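Local coordinates for protein putative histidinol-phosphate aminotransferase (Erwinia carotovora atroseptica, PDB 3LY1) that probably works as a pyridoxal-phosphate-dependent aminotransferase of the histidinol-phosphate type, moving amino groups by way of its bound cofactor, at residues A[19-24]-A[339-344]; A[51-56]-A[71-76]; A[62-67]-A[205-210]; A[304-309]-A[315-320]. All blocks are in the same frame, centred on the assembly; numbering follows the deposited sequence.

The four contacts fall into two groups, contacts 1 and 4 on one side of the chain's centre and contacts 2 and 3 on another. Contacts 1 and 4 have centres about 11 Å apart and share the parallel pair of strands 19-20 and 315-316, joined by I19 O to L316 N and I21 N to L316 O, both 2.9 Å and probable hydrogen bonds. Contacts 2 and 3, with centres about 12 Å apart, both use helix 50-63 and the seven-stranded sheet, and I71 CD1 meets V66 CG2 at 3.9 Å. Pyridoxal phosphate is touched by contacts 2 and 3, through G76 and T210, whereas the side chain of R319 in contact 4 stays about 8 Å from it.

Contact 1: A[19-24]-A[339-344]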
# COMPACT_ATOMS: atom_id res chain seq x y z
N ILE A 19 6.39 -27.84 2.52
CA ILE A 19 5.40 -27.55 1.48
C ILE A 19 4.45 -26.52 2.12
O ILE A 19 3.92 -26.76 3.21
CB ILE A 19 4.59 -28.80 1.07
CG1 ILE A 19 5.49 -29.80 0.31
CG2 ILE A 19 3.38 -28.42 0.21
CD1 ILE A 19 4.85 -31.17 0.11
N ARG A 20 4.24 -25.41 1.42
CA ARG A 20 3.49 -24.28 1.97
C ARG A 20 2.14 -24.22 1.28
O ARG A 20 2.04 -23.75 0.16
CB ARG A 20 4.30 -22.99 1.73
CG ARG A 20 5.56 -22.89 2.62
CD ARG A 20 6.55 -21.81 2.16
NE ARG A 20 6.03 -20.44 2.33
CZ ARG A 20 6.75 -19.34 2.13
NH1 ARG A 20 8.04 -19.42 1.76
NH2 ARG A 20 6.20 -18.14 2.30
N ILE A 21 1.11 -24.76 1.94
CA ILE A 21 -0.22 -24.82 1.33
C ILE A 21 -1.17 -24.25 2.36
O ILE A 21 -2.22 -24.82 2.71
CB ILE A 21 -0.61 -26.26 0.84
CG1 ILE A 21 -0.33 -27.31 1.92
CG2 ILE A 21 0.13 -26.60 -0.50
CD1 ILE A 21 -0.71 -28.75 1.50
N ASN A 22 -0.74 -23.10 2.86
CA ASN A 22 -1.38 -22.47 4.01
C ASN A 22 -2.07 -21.13 3.73
O ASN A 22 -2.93 -20.73 4.51
CB ASN A 22 -0.38 -22.31 5.18
CG ASN A 22 0.96 -21.66 4.80
OD1 ASN A 22 1.32 -21.53 3.60
ND2 ASN A 22 1.74 -21.31 5.85
N PHE A 23 -1.70 -20.44 2.65
CA PHE A 23 -2.16 -19.06 2.42
C PHE A 23 -2.74 -18.80 1.02
O PHE A 23 -2.80 -17.65 0.56
CB PHE A 23 -1.00 -18.07 2.69
CG PHE A 23 -0.52 -18.05 4.14
CD1 PHE A 23 -1.43 -17.95 5.21
CD2 PHE A 23 0.84 -18.10 4.42
CE1 PHE A 23 -0.96 -17.91 6.54
CE2 PHE A 23 1.31 -18.08 5.73
CZ PHE A 23 0.42 -18.00 6.79
N ASN A 24 -3.21 -19.85 0.34
CA ASN A 24 -3.80 -19.77 -1.00
C ASN A 24 -2.93 -19.05 -2.02
O ASN A 24 -3.44 -18.42 -2.97
CB ASN A 24 -5.20 -19.12 -0.96
CG ASN A 24 -6.20 -19.86 -0.09
OD1 ASN A 24 -7.24 -19.28 0.38
ND2 ASN A 24 -5.93 -21.13 0.15
N GLN A 339 0.59 -34.72 -4.82
CA GLN A 339 0.83 -36.17 -4.79
C GLN A 339 1.57 -36.62 -3.51
O GLN A 339 1.23 -37.61 -2.87
CB GLN A 339 1.60 -36.66 -6.02
CG GLN A 339 1.72 -38.18 -6.03
CD GLN A 339 0.37 -38.86 -6.16
OE1 GLN A 339 -0.45 -38.47 -6.99
NE2 GLN A 339 0.12 -39.88 -5.32
N TRP A 340 2.60 -35.88 -3.13
CA TRP A 340 3.33 -36.20 -1.93
C TRP A 340 2.44 -36.00 -0.68
O TRP A 340 2.44 -36.83 0.27
CB TRP A 340 4.58 -35.32 -1.85
CG TRP A 340 5.56 -35.82 -0.91
CD1 TRP A 340 6.58 -36.70 -1.16
CD2 TRP A 340 5.62 -35.50 0.47
NE1 TRP A 340 7.28 -36.93 -0.01
CE2 TRP A 340 6.71 -36.21 1.01
CE3 TRP A 340 4.87 -34.69 1.31
CZ2 TRP A 340 7.06 -36.12 2.36
CZ3 TRP A 340 5.22 -34.60 2.66
CH2 TRP A 340 6.31 -35.32 3.17
N VAL A 341 1.66 -34.91 -0.70
CA VAL A 341 0.77 -34.64 0.42
C VAL A 341 -0.31 -35.73 0.52
O VAL A 341 -0.57 -36.24 1.64
CB VAL A 341 0.12 -33.22 0.39
CG1 VAL A 341 -0.95 -33.08 1.49
CG2 VAL A 341 1.20 -32.16 0.60
N ALA A 342 -0.95 -36.03 -0.60
CA ALA A 342 -1.96 -37.07 -0.70
C ALA A 342 -1.44 -38.41 -0.18
O ALA A 342 -2.09 -39.07 0.61
CB ALA A 342 -2.44 -37.23 -2.15
N ASP A 343 -0.24 -38.80 -0.60
CA ASP A 343 0.29 -40.03 -0.07
C ASP A 343 0.63 -39.95 1.43
O ASP A 343 0.49 -40.95 2.12
CB ASP A 343 1.45 -40.50 -0.90
CG ASP A 343 1.01 -40.93 -2.28
OD1 ASP A 343 -0.12 -41.46 -2.39
OD2 ASP A 343 1.79 -40.72 -3.22
N THR A 344 1.07 -38.78 1.93
CA THR A 344 1.28 -38.59 3.37
C THR A 344 -0.05 -38.77 4.14
O THR A 344 -0.11 -39.39 5.21
CB THR A 344 1.94 -37.21 3.66
OG1 THR A 344 3.21 -37.15 2.99
CG2 THR A 344 2.17 -37.01 5.14
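I19 and I21 send their CD1 methyls to the same branch of V341, and these three buried side chains form the enclosed part of the contact between 19-24 and helix 335-350. CG2 of V341 lies 3.8 Å from CD1 of I19 and 4.0 Å from CD1 of I21; the I21 and V341 side chains meet tip to tip, while that of I19 comes in at a slant. V341 presents this branch by holding CG1 anti to its backbone N (chi1 172°), which places CG2 beside the N. The more solvent-facing border is W340, partly exposed although just as close: I19 CD1 approaches CE3 of its indole, 3.7 Å away, neither over a face nor at an edge. F10 and P13 also touch this indole. V315 of strand 315-316, the parallel partner of 19-20, packs against I21, W340 and V341, so early and late parts of the chain meet here, consistent with the small domain of a fold-type I pyridoxal-phosphate enzyme. With no hydrogen bond between the segments, their direct cohesion rests on methyl and ring packing, while the helix keeps its Q339 NE2 to D343 OD2 bond (2.8 Å) on another side.

Contact 2: A[51-56]-A[71-76]. With PLP (pyridoxal-5'-phosphate), chain E.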
# COMPACT_ATOMS: atom_id res chain seq x y z
N ASN A 51 3.41 7.46 -14.65
CA ASN A 51 2.77 7.17 -15.93
C ASN A 51 2.36 5.70 -16.13
O ASN A 51 1.34 5.41 -16.76
CB ASN A 51 3.66 7.59 -17.09
CG ASN A 51 2.92 7.55 -18.39
OD1 ASN A 51 1.98 8.33 -18.61
ND2 ASN A 51 3.28 6.60 -19.24
N GLU A 52 3.15 4.80 -15.56
CA GLU A 52 2.91 3.36 -15.68
C GLU A 52 1.63 2.99 -14.94
O GLU A 52 0.88 2.12 -15.40
CB GLU A 52 4.12 2.58 -15.12
CG GLU A 52 5.43 2.70 -15.96
CD GLU A 52 6.24 4.01 -15.75
OE1 GLU A 52 5.96 4.79 -14.83
OE2 GLU A 52 7.18 4.27 -16.55
N ILE A 53 1.39 3.64 -13.80
CA ILE A 53 0.14 3.47 -13.03
C ILE A 53 -1.07 3.95 -13.82
O ILE A 53 -2.12 3.31 -13.80
CB ILE A 53 0.25 4.15 -11.69
CG1 ILE A 53 1.15 3.28 -10.78
CG2 ILE A 53 -1.16 4.44 -11.04
CD1 ILE A 53 1.67 4.00 -9.50
N LEU A 54 -0.93 5.07 -14.52
CA LEU A 54 -1.98 5.54 -15.43
C LEU A 54 -2.25 4.49 -16.51
O LEU A 54 -3.40 4.15 -16.77
CB LEU A 54 -1.64 6.93 -16.03
CG LEU A 54 -1.64 8.13 -15.07
CD1 LEU A 54 -1.22 9.42 -15.79
CD2 LEU A 54 -3.00 8.36 -14.45
N MSE A 55 -1.20 3.94 -17.13
CA MSE A 55 -1.39 2.93 -18.15
C MSE A 55 -2.08 1.65 -17.64
O MSE A 55 -2.95 1.07 -18.34
CB MSE A 55 -0.03 2.56 -18.78
CG MSE A 55 0.72 3.74 -19.39
SE MSE A 55 -0.16 4.56 -20.93
CE MSE A 55 -0.78 6.24 -20.13
N LEU A 56 -1.69 1.17 -16.48
CA LEU A 56 -2.32 -0.02 -15.86
C LEU A 56 -3.80 0.24 -15.57
O LEU A 56 -4.64 -0.60 -15.84
CB LEU A 56 -1.60 -0.43 -14.57
CG LEU A 56 -2.09 -1.69 -13.84
CD1 LEU A 56 -2.14 -2.90 -14.79
CD2 LEU A 56 -1.23 -1.97 -12.61
N ILE A 71 -12.00 2.64 -12.18
CA ILE A 71 -10.94 1.78 -11.63
C ILE A 71 -10.19 2.51 -10.49
O ILE A 71 -9.77 3.65 -10.65
CB ILE A 71 -9.93 1.35 -12.73
CG1 ILE A 71 -10.64 0.56 -13.81
CG2 ILE A 71 -8.73 0.48 -12.16
CD1 ILE A 71 -11.46 -0.65 -13.26
N LEU A 72 -10.01 1.83 -9.35
CA LEU A 72 -9.08 2.27 -8.31
C LEU A 72 -8.05 1.20 -8.05
O LEU A 72 -8.41 0.10 -7.59
CB LEU A 72 -9.78 2.57 -6.98
CG LEU A 72 -8.93 3.12 -5.83
CD1 LEU A 72 -8.46 4.54 -6.10
CD2 LEU A 72 -9.77 3.11 -4.54
N LEU A 73 -6.79 1.51 -8.34
CA LEU A 73 -5.69 0.60 -8.06
C LEU A 73 -5.31 0.67 -6.61
O LEU A 73 -5.26 1.76 -5.99
CB LEU A 73 -4.47 0.93 -8.94
CG LEU A 73 -4.37 0.39 -10.36
CD1 LEU A 73 -3.40 1.30 -11.12
CD2 LEU A 73 -3.96 -1.09 -10.42
N THR A 74 -5.04 -0.50 -6.03
CA THR A 74 -4.79 -0.61 -4.61
C THR A 74 -3.66 -1.60 -4.39
O THR A 74 -3.27 -2.41 -5.32
CB THR A 74 -6.08 -1.05 -3.77
OG1 THR A 74 -6.50 -2.36 -4.16
CG2 THR A 74 -7.31 -0.04 -3.91
N ALA A 75 -3.06 -1.52 -3.22
CA ALA A 75 -1.94 -2.42 -2.88
C ALA A 75 -2.49 -3.74 -2.36
O ALA A 75 -2.71 -3.93 -1.16
CB ALA A 75 -0.96 -1.77 -1.88
N GLY A 76 -2.81 -4.61 -3.31
CA GLY A 76 -3.62 -5.80 -3.10
C GLY A 76 -5.08 -5.46 -2.87
O GLY A 76 -5.41 -4.31 -2.61
N1 PLP E . -10.05 -11.48 -0.72
C2 PLP E . -10.00 -12.83 -0.44
C2A PLP E . -11.27 -13.64 -0.54
C3 PLP E . -8.78 -13.39 -0.04
O3 PLP E . -8.74 -14.71 0.26
C4 PLP E . -7.64 -12.57 0.06
C4A PLP E . -6.29 -13.18 0.36
O4A PLP E . -6.25 -13.92 1.33
C5 PLP E . -7.71 -11.20 -0.22
C6 PLP E . -8.95 -10.68 -0.59
C5A PLP E . -6.51 -10.28 -0.10
O4P PLP E . -5.43 -10.60 -1.00
P PLP E . -4.47 -9.45 -1.57
O1P PLP E . -4.31 -8.31 -0.61
O2P PLP E . -5.17 -9.07 -2.85
O3P PLP E . -3.19 -10.23 -1.82
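Between helix 50-63 and strand 71-74 the nearest CA pair is I53 and L73, 8.2 Å apart, a spacing that side chains must bridge. The 51-56 portion is regular helix, with L56 N bonded to E52 O. Beyond the strand the chain bends through an inverse gamma turn centred on A75 and reaches G76 with a positive phi of 72°. T74 OG1 donates to G76 O over 2.7 Å, from above the carbonyl plane, and so ties the strand end to the turn.

L73 carries the whole contact by dividing its two methyls between two helix residues one turn apart. CD1 packs against I53, 3.9 Å from CG2 and 3.6 Å from the backbone O, while CD2 lies 3.6 Å from CD2 of L56. L56 does not aim at the strand from its CA, but its branched end comes nearer, CG being anti to the backbone N (chi1 -177°). L60, further along the same helix, also touches L73, and V249 of helix 246-255 packs on I53.

G76, which has no side chain, brings its CA to 3.6 Å from phosphate oxygen O1P of pyridoxal phosphate. S77 N and S78 OG, at the start of helix 76-88, bond the cofactor directly. No hydrogen bond joins the helix and strand segments, whose side chains meet by apolar packing; L73 N bonds E242 instead, and cofactor chemistry begins at G76, where the chain comes up to the phosphate.

Contact 3: A[62-67]-A[205-210]. With PLP (pyridoxal-5'-phosphate), chain E.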
# COMPACT_ATOMS: atom_id res chain seq x y z
N ALA A 62 -10.25 -0.92 -19.80
CA ALA A 62 -10.58 -1.61 -21.06
C ALA A 62 -11.00 -3.07 -20.81
O ALA A 62 -11.98 -3.53 -21.37
CB ALA A 62 -9.43 -1.51 -22.09
N HIS A 63 -10.28 -3.77 -19.95
CA HIS A 63 -10.60 -5.16 -19.61
C HIS A 63 -12.01 -5.30 -19.06
O HIS A 63 -12.68 -6.26 -19.35
CB HIS A 63 -9.61 -5.70 -18.59
CG HIS A 63 -9.83 -7.14 -18.25
ND1 HIS A 63 -9.48 -8.16 -19.11
CD2 HIS A 63 -10.38 -7.72 -17.16
CE1 HIS A 63 -9.80 -9.32 -18.56
NE2 HIS A 63 -10.34 -9.08 -17.37
N HIS A 64 -12.43 -4.36 -18.24
CA HIS A 64 -13.74 -4.42 -17.60
C HIS A 64 -14.81 -3.62 -18.33
O HIS A 64 -15.90 -3.45 -17.79
CB HIS A 64 -13.63 -3.96 -16.15
CG HIS A 64 -12.99 -4.97 -15.27
ND1 HIS A 64 -13.67 -6.07 -14.80
CD2 HIS A 64 -11.72 -5.08 -14.82
CE1 HIS A 64 -12.84 -6.81 -14.07
NE2 HIS A 64 -11.65 -6.23 -14.07
N GLN A 65 -14.50 -3.14 -19.54
CA GLN A 65 -15.39 -2.27 -20.34
C GLN A 65 -16.03 -1.15 -19.53
O GLN A 65 -17.26 -0.94 -19.56
CB GLN A 65 -16.48 -3.08 -21.07
CG GLN A 65 -15.94 -4.19 -21.95
CD GLN A 65 -17.03 -5.18 -22.42
OE1 GLN A 65 -16.74 -6.33 -22.67
NE2 GLN A 65 -18.27 -4.71 -22.53
N VAL A 66 -15.16 -0.40 -18.85
CA VAL A 66 -15.55 0.79 -18.10
C VAL A 66 -14.57 1.89 -18.49
O VAL A 66 -13.62 1.63 -19.25
CB VAL A 66 -15.51 0.54 -16.58
CG1 VAL A 66 -16.61 -0.47 -16.16
CG2 VAL A 66 -14.08 0.09 -16.09
N GLU A 67 -14.80 3.10 -18.01
CA GLU A 67 -13.84 4.19 -18.25
C GLU A 67 -12.84 4.23 -17.06
O GLU A 67 -13.06 3.56 -16.07
CB GLU A 67 -14.58 5.52 -18.41
CG GLU A 67 -15.58 5.54 -19.58
CD GLU A 67 -14.90 5.40 -20.96
OE1 GLU A 67 -13.67 5.52 -21.09
OE2 GLU A 67 -15.62 5.17 -21.96
N ILE A 205 -22.59 -1.48 -6.49
CA ILE A 205 -21.66 -2.60 -6.50
C ILE A 205 -20.21 -2.13 -6.52
O ILE A 205 -19.85 -1.32 -7.38
CB ILE A 205 -21.80 -3.51 -7.75
CG1 ILE A 205 -23.24 -3.87 -8.05
CG2 ILE A 205 -20.88 -4.74 -7.59
CD1 ILE A 205 -23.46 -4.65 -9.39
N ILE A 206 -19.40 -2.67 -5.61
CA ILE A 206 -17.92 -2.61 -5.65
C ILE A 206 -17.42 -4.05 -5.92
O ILE A 206 -17.69 -4.99 -5.16
CB ILE A 206 -17.35 -2.03 -4.28
CG1 ILE A 206 -17.86 -0.61 -4.02
CG2 ILE A 206 -15.81 -2.11 -4.19
CD1 ILE A 206 -17.82 -0.14 -2.47
N LEU A 207 -16.76 -4.23 -7.05
CA LEU A 207 -16.05 -5.45 -7.38
C LEU A 207 -14.61 -5.28 -6.98
O LEU A 207 -13.95 -4.30 -7.35
CB LEU A 207 -16.12 -5.72 -8.86
CG LEU A 207 -15.29 -6.84 -9.47
CD1 LEU A 207 -15.60 -8.18 -8.79
CD2 LEU A 207 -15.55 -6.89 -10.95
N LEU A 208 -14.11 -6.25 -6.25
CA LEU A 208 -12.70 -6.26 -5.85
C LEU A 208 -12.02 -7.43 -6.52
O LEU A 208 -12.55 -8.58 -6.51
CB LEU A 208 -12.58 -6.38 -4.35
CG LEU A 208 -13.13 -5.24 -3.51
CD1 LEU A 208 -13.00 -5.61 -2.09
CD2 LEU A 208 -12.46 -3.84 -3.84
N LYS A 209 -10.85 -7.12 -7.07
CA LYS A 209 -10.02 -8.11 -7.72
C LYS A 209 -8.56 -7.91 -7.34
O LYS A 209 -8.17 -6.87 -6.79
CB LYS A 209 -10.25 -8.13 -9.25
CG LYS A 209 -11.58 -8.86 -9.65
CD LYS A 209 -11.79 -9.01 -11.15
CE LYS A 209 -10.80 -10.01 -11.76
NZ LYS A 209 -11.14 -11.45 -11.43
N THR A 210 -7.75 -8.94 -7.58
CA THR A 210 -6.35 -8.96 -7.15
C THR A 210 -5.51 -9.69 -8.18
O THR A 210 -6.03 -10.53 -8.89
CB THR A 210 -6.19 -9.62 -5.78
OG1 THR A 210 -4.82 -9.51 -5.35
CG2 THR A 210 -6.63 -11.08 -5.82
N1 PLP E . -10.05 -11.48 -0.72
C2 PLP E . -10.00 -12.83 -0.44
C2A PLP E . -11.27 -13.64 -0.54
C3 PLP E . -8.78 -13.39 -0.04
O3 PLP E . -8.74 -14.71 0.26
C4 PLP E . -7.64 -12.57 0.06
C4A PLP E . -6.29 -13.18 0.36
O4A PLP E . -6.25 -13.92 1.33
C5 PLP E . -7.71 -11.20 -0.22
C6 PLP E . -8.95 -10.68 -0.59
C5A PLP E . -6.51 -10.28 -0.10
O4P PLP E . -5.43 -10.60 -1.00
P PLP E . -4.47 -9.45 -1.57
O1P PLP E . -4.31 -8.31 -0.61
O2P PLP E . -5.17 -9.07 -2.85
O3P PLP E . -3.19 -10.23 -1.82
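The imidazole of H64 meets strand 205-210 through its CE1 corner: in one of two K209 conformers, CD of K209 sits at the ring edge, near its plane, 3.8 Å from CE1, and CD2 of L207 comes to the same carbon obliquely at 4.1 Å. One face of the ring is taken by CD2 of H63, 3.6 Å above the plane and offset toward the rim, whereas H64 CD2 lies in plane at the edge of the H63 ring. Around the perimeter both nitrogens are engaged, ND1 with S195 OG and NE2 with Y224 OH, and the Y224 ring meets the imidazole with planes about 60° apart. These two bonds should fix the rotation of the ring and probably hold CE1, which lies between them, against the strand.

K209 touches with its aliphatic part. In this conformer its chain bends at chi3 and chi4 (70° and 74°), and NZ makes a salt bridge with E184 and lies 5.9 Å from H64 NE2, not in contact. At the strand's end T210 OG1 donates to phosphate oxygen O2P of pyridoxal phosphate over 2.6 Å.

H64 is the first residue beyond helix 50-63, which closes in a Schellman motif with Q65 as its C-prime residue. Strand 205-210 runs between 174-179 and 223-226 in the seven-stranded sheet; helix 195-199 flanks L207, while I206 and L208 face helix 76-88.

Contact 4: A[304-309]-A[315-320]; sequences KDYQTH and VLIGRA
Q307 and G318 make the one direct hydrogen bond between the segments: NE2 of Q307 donates to G318 O over 2.8 Å at 154°. The donor lies in the carbonyl plane, on a lone pair, and the acceptor is only 13° out of the glutamine amide plane. The glutamine chain, extended beyond CG, carries the amide from the helix to this backbone oxygen. R319 NH2 bonds a citrate probably taken from the crystallisation liquor.

Water adds two bridges. One donates to Q307 O and V315 O and accepts from I317 N, linking the helix backbone to V315 and I317; the other accepts from A320 N at 2.8 Å and, weakly, from Q307 NE2.

Helix 303-312 is followed by the short strand 315-316, paired in parallel with 19-20, and packs on the residues just after it.

Apolar packing centres on I317. Its CD1 lies 3.5 Å from CD2 and 3.6 Å from CE2 of Y306, the side chains crossing at about a right angle, and 3.9 Å from CG of Q307. The I317 side chain already points to the helix, and CG1, between backbone N and carbonyl carbon (chi1 68°), carries CD1 to both partners. Y306 also packs on M345 and F348 of helix 335-350.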
# COMPACT_ATOMS: atom_id res chain seq x y z
N LYS A 304 -6.32 -29.40 15.42
CA LYS A 304 -5.02 -28.97 15.95
C LYS A 304 -3.99 -30.08 15.92
O LYS A 304 -2.82 -29.84 15.63
CB LYS A 304 -5.18 -28.45 17.39
CG LYS A 304 -3.87 -27.97 18.05
CD LYS A 304 -3.42 -26.63 17.43
CE LYS A 304 -2.20 -26.01 18.12
NZ LYS A 304 -1.98 -24.62 17.55
N ASP A 305 -4.43 -31.31 16.20
CA ASP A 305 -3.53 -32.48 16.08
C ASP A 305 -3.09 -32.65 14.61
O ASP A 305 -1.92 -32.88 14.31
CB ASP A 305 -4.20 -33.77 16.55
CG ASP A 305 -4.57 -33.74 18.03
OD1 ASP A 305 -4.25 -32.75 18.71
OD2 ASP A 305 -5.19 -34.73 18.48
N TYR A 306 -4.05 -32.55 13.70
CA TYR A 306 -3.75 -32.73 12.30
C TYR A 306 -2.79 -31.64 11.78
O TYR A 306 -1.84 -31.93 11.04
CB TYR A 306 -5.06 -32.75 11.52
CG TYR A 306 -4.87 -33.03 10.04
CD1 TYR A 306 -4.26 -34.21 9.62
CD2 TYR A 306 -5.26 -32.12 9.07
CE1 TYR A 306 -4.07 -34.48 8.28
CE2 TYR A 306 -5.07 -32.40 7.69
CZ TYR A 306 -4.48 -33.59 7.32
OH TYR A 306 -4.25 -33.92 5.98
N GLN A 307 -3.02 -30.40 12.21
CA GLN A 307 -2.14 -29.29 11.82
C GLN A 307 -0.72 -29.56 12.33
O GLN A 307 0.26 -29.29 11.62
CB GLN A 307 -2.63 -27.94 12.36
CG GLN A 307 -3.92 -27.39 11.72
CD GLN A 307 -4.47 -26.24 12.48
OE1 GLN A 307 -4.39 -26.25 13.71
NE2 GLN A 307 -5.05 -25.24 11.78
N THR A 308 -0.61 -30.08 13.55
CA THR A 308 0.69 -30.30 14.19
C THR A 308 1.41 -31.47 13.54
O THR A 308 2.62 -31.39 13.30
CB THR A 308 0.58 -30.55 15.73
OG1 THR A 308 0.08 -29.37 16.37
CG2 THR A 308 1.97 -30.88 16.34
N HIS A 309 0.68 -32.55 13.23
CA HIS A 309 1.31 -33.70 12.57
C HIS A 309 1.79 -33.38 11.15
O HIS A 309 2.88 -33.78 10.73
CB HIS A 309 0.41 -34.93 12.60
CG HIS A 309 0.19 -35.48 13.99
ND1 HIS A 309 -1.06 -35.77 14.49
CD2 HIS A 309 1.06 -35.78 14.98
CE1 HIS A 309 -0.95 -36.21 15.73
NE2 HIS A 309 0.33 -36.22 16.05
N VAL A 315 4.63 -30.01 6.19
CA VAL A 315 3.52 -29.48 5.40
C VAL A 315 2.74 -28.48 6.24
O VAL A 315 2.24 -28.82 7.32
CB VAL A 315 2.57 -30.59 4.94
CG1 VAL A 315 1.48 -30.02 4.06
CG2 VAL A 315 3.33 -31.72 4.19
N LEU A 316 2.65 -27.23 5.77
CA LEU A 316 1.92 -26.19 6.47
C LEU A 316 0.56 -25.99 5.82
O LEU A 316 0.47 -25.53 4.67
CB LEU A 316 2.71 -24.87 6.48
CG LEU A 316 4.12 -24.89 7.07
CD1 LEU A 316 4.73 -23.46 7.07
CD2 LEU A 316 4.12 -25.47 8.46
N ILE A 317 -0.49 -26.34 6.55
CA ILE A 317 -1.87 -26.24 6.05
C ILE A 317 -2.56 -25.01 6.66
O ILE A 317 -1.98 -24.31 7.50
CB ILE A 317 -2.68 -27.56 6.32
CG1 ILE A 317 -2.94 -27.80 7.81
CG2 ILE A 317 -1.96 -28.78 5.70
CD1 ILE A 317 -3.89 -28.99 8.11
N GLY A 318 -3.81 -24.77 6.28
CA GLY A 318 -4.55 -23.64 6.85
C GLY A 318 -4.76 -23.59 8.35
O GLY A 318 -4.82 -24.62 9.04
N ARG A 319 -4.90 -22.37 8.85
CA ARG A 319 -5.32 -22.13 10.22
C ARG A 319 -6.77 -22.58 10.46
O ARG A 319 -7.46 -22.95 9.52
CB ARG A 319 -5.18 -20.64 10.52
CG ARG A 319 -6.17 -19.74 9.74
CD ARG A 319 -5.98 -18.28 10.21
NE ARG A 319 -6.79 -17.36 9.45
CZ ARG A 319 -8.09 -17.13 9.64
NH1 ARG A 319 -8.77 -17.75 10.60
NH2 ARG A 319 -8.72 -16.26 8.85
N ALA A 320 -7.22 -22.55 11.71
CA ALA A 320 -8.63 -22.84 12.07
C ALA A 320 -9.55 -21.75 11.56
O ALA A 320 -9.21 -20.57 11.64
CB ALA A 320 -8.79 -22.95 13.62
O HOH W 1 0.40 -27.76 9.26
O HOH W 2 -5.19 -22.51 13.64